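Local coordinates for protein malate Synthase (Haloferax volcanii, PDB 3PUG) that catalyses the magnesium-dependent Claisen condensation of acetyl-CoA with glyoxylate, and the hydrolysis of the resulting malyl-CoA to malate, in the glyoxylate cycle, at residues S17-E22 with D52-S57. Sequence-based numbering, arbitrary orientation.
Sequences SPTAVE and DATAPS. With K (potassium ion), chain J.
Thr-54 OG1 lies 2.9 Å from Thr-19 OG1 and 3.0 Å from Thr-19 N, and the backbone oxygen of Asp-49 is a further, weak partner; the single hydroxyl proton cannot fully serve both Thr-19 OG1 and that carbonyl. The site is at the C-terminal ends of neighbouring strands 13-18 and 45-49 of the TIM (beta/alpha)8 barrel, where the loops that follow them meet. The Thr-54 hydroxyl is placed there by a chi1 of -82°, which sets OG1 anti to the carbonyl carbon and CG2 anti to the backbone N, 3.9 Å from Thr-19 OG1. The two threonine side chains cross at about a right angle; Thr-19 OG1, itself hydrogen-bonded to Asn-50 OD1, ties the loop back to the end of strand 45-49. A valine here, having no hydroxyl, would probably leave Thr-19 OG1 with one partner fewer and weaken the link between the two loops. Next to this polar cluster, the methyl of Ala-53 faces Pro-18, with CB 3.8 Å from Pro-18 CA and 4.1 Å from ring atom CG. The preceding residue, Asp-52, a magnesium ligand, here contacts a potassium ion through both carboxylate oxygens, and Glu-51, Glu-123 and Asp-192 each add a carboxylate oxygen. At the outer end, the Glu-22 chain bends at chi2 (98°), and its carboxylate oxygens OE1 and OE2 each lie 3.8 Å from Ala-55 CB.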
loop_
_atom_site.group_PDB
_atom_site.type_symbol
_atom_site.label_atom_id
_atom_site.label_comp_id
_atom_site.label_asym_id
_atom_site.label_seq_id
_atom_site.Cartn_x
_atom_site.Cartn_y
_atom_site.Cartn_z
ATOM N N SER A 17 -27.943 6.387 11.854
ATOM C CA SER A 17 -29.049 6.012 12.757
ATOM C C SER A 17 -29.937 4.895 12.244
ATOM O O SER A 17 -30.289 4.926 11.079
ATOM C CB SER A 17 -29.999 7.195 12.949
ATOM O OG SER A 17 -29.239 8.382 13.032
ATOM N N PRO A 18 -30.393 3.986 13.109
ATOM C CA PRO A 18 -31.350 2.968 12.689
ATOM C C PRO A 18 -32.597 3.608 12.118
ATOM O O PRO A 18 -33.047 4.608 12.664
ATOM C CB PRO A 18 -31.726 2.277 13.993
ATOM C CG PRO A 18 -30.512 2.430 14.846
ATOM C CD PRO A 18 -29.977 3.799 14.510
ATOM N N THR A 19 -33.164 3.075 11.047
ATOM C CA THR A 19 -34.350 3.681 10.489
ATOM C C THR A 19 -35.680 3.137 11.072
ATOM O O THR A 19 -36.702 3.807 11.047
ATOM C CB THR A 19 -34.272 3.425 8.986
ATOM O OG1 THR A 19 -33.933 2.042 8.784
ATOM C CG2 THR A 19 -33.183 4.308 8.403
ATOM N N ALA A 20 -35.697 1.911 11.582
ATOM C CA ALA A 20 -36.875 1.306 12.206
ATOM C C ALA A 20 -36.435 0.271 13.254
ATOM O O ALA A 20 -35.766 -0.741 12.955
ATOM C CB ALA A 20 -37.782 0.663 11.182
ATOM N N VAL A 21 -36.792 0.560 14.506
ATOM C CA VAL A 21 -36.456 -0.320 15.607
ATOM C C VAL A 21 -37.716 -1.055 16.045
ATOM O O VAL A 21 -38.812 -0.464 16.045
ATOM C CB VAL A 21 -35.781 0.433 16.761
ATOM C CG1 VAL A 21 -35.101 -0.587 17.680
ATOM C CG2 VAL A 21 -34.716 1.393 16.249
ATOM N N GLU A 22 -37.530 -2.340 16.366
ATOM C CA GLU A 22 -38.547 -3.249 16.921
ATOM C C GLU A 22 -39.379 -2.676 18.080
ATOM O O GLU A 22 -38.983 -2.733 19.250
ATOM C CB GLU A 22 -37.912 -4.579 17.368
ATOM C CG GLU A 22 -37.905 -5.712 16.304
ATOM C CD GLU A 22 -36.558 -5.838 15.547
ATOM O OE1 GLU A 22 -35.719 -4.891 15.587
ATOM O OE2 GLU A 22 -36.335 -6.902 14.910
ATOM N N ASP A 52 -27.020 -1.717 7.812
ATOM C CA ASP A 52 -26.601 -2.571 8.892
ATOM C C ASP A 52 -27.193 -2.145 10.198
ATOM O O ASP A 52 -27.429 -3.034 11.000
ATOM C CB ASP A 52 -25.088 -2.739 9.006
ATOM C CG ASP A 52 -24.556 -3.826 8.088
ATOM O OD1 ASP A 52 -25.353 -4.658 7.572
ATOM O OD2 ASP A 52 -23.325 -3.793 7.874
ATOM N N ALA A 53 -27.407 -0.845 10.416
ATOM C CA ALA A 53 -28.007 -0.372 11.681
ATOM C C ALA A 53 -29.365 -0.988 11.978
ATOM O O ALA A 53 -29.793 -0.940 13.123
ATOM C CB ALA A 53 -28.178 1.183 11.739
ATOM N N THR A 54 -30.046 -1.501 10.958
ATOM C CA THR A 54 -31.446 -1.850 11.027
ATOM C C THR A 54 -31.636 -3.327 10.802
ATOM O O THR A 54 -31.098 -3.879 9.845
ATOM C CB THR A 54 -32.195 -1.117 9.942
ATOM O OG1 THR A 54 -32.457 0.191 10.423
ATOM C CG2 THR A 54 -33.543 -1.720 9.666
ATOM N N ALA A 55 -32.408 -3.975 11.663
ATOM C CA ALA A 55 -32.701 -5.387 11.452
ATOM C C ALA A 55 -33.332 -5.538 10.057
ATOM O O ALA A 55 -34.060 -4.639 9.630
ATOM C CB ALA A 55 -33.625 -5.875 12.529
ATOM N N PRO A 56 -33.033 -6.634 9.328
ATOM C CA PRO A 56 -33.513 -6.734 7.926
ATOM C C PRO A 56 -35.042 -6.756 7.744
ATOM O O PRO A 56 -35.568 -6.296 6.729
ATOM C CB PRO A 56 -32.880 -8.046 7.400
ATOM C CG PRO A 56 -31.787 -8.369 8.313
ATOM C CD PRO A 56 -31.950 -7.595 9.619
ATOM N N SER A 57 -35.751 -7.323 8.717
ATOM C CA SER A 57 -37.213 -7.458 8.625
ATOM C C SER A 57 -37.885 -6.122 8.996
ATOM O O SER A 57 -39.070 -5.919 8.724
ATOM C CB SER A 57 -37.708 -8.611 9.513
ATOM O OG SER A 57 -37.327 -8.378 10.867
HETATM K K K J . -23.177 -5.352 5.465
HETATM O O HOH W 1 -22.116 -2.986 5.043
#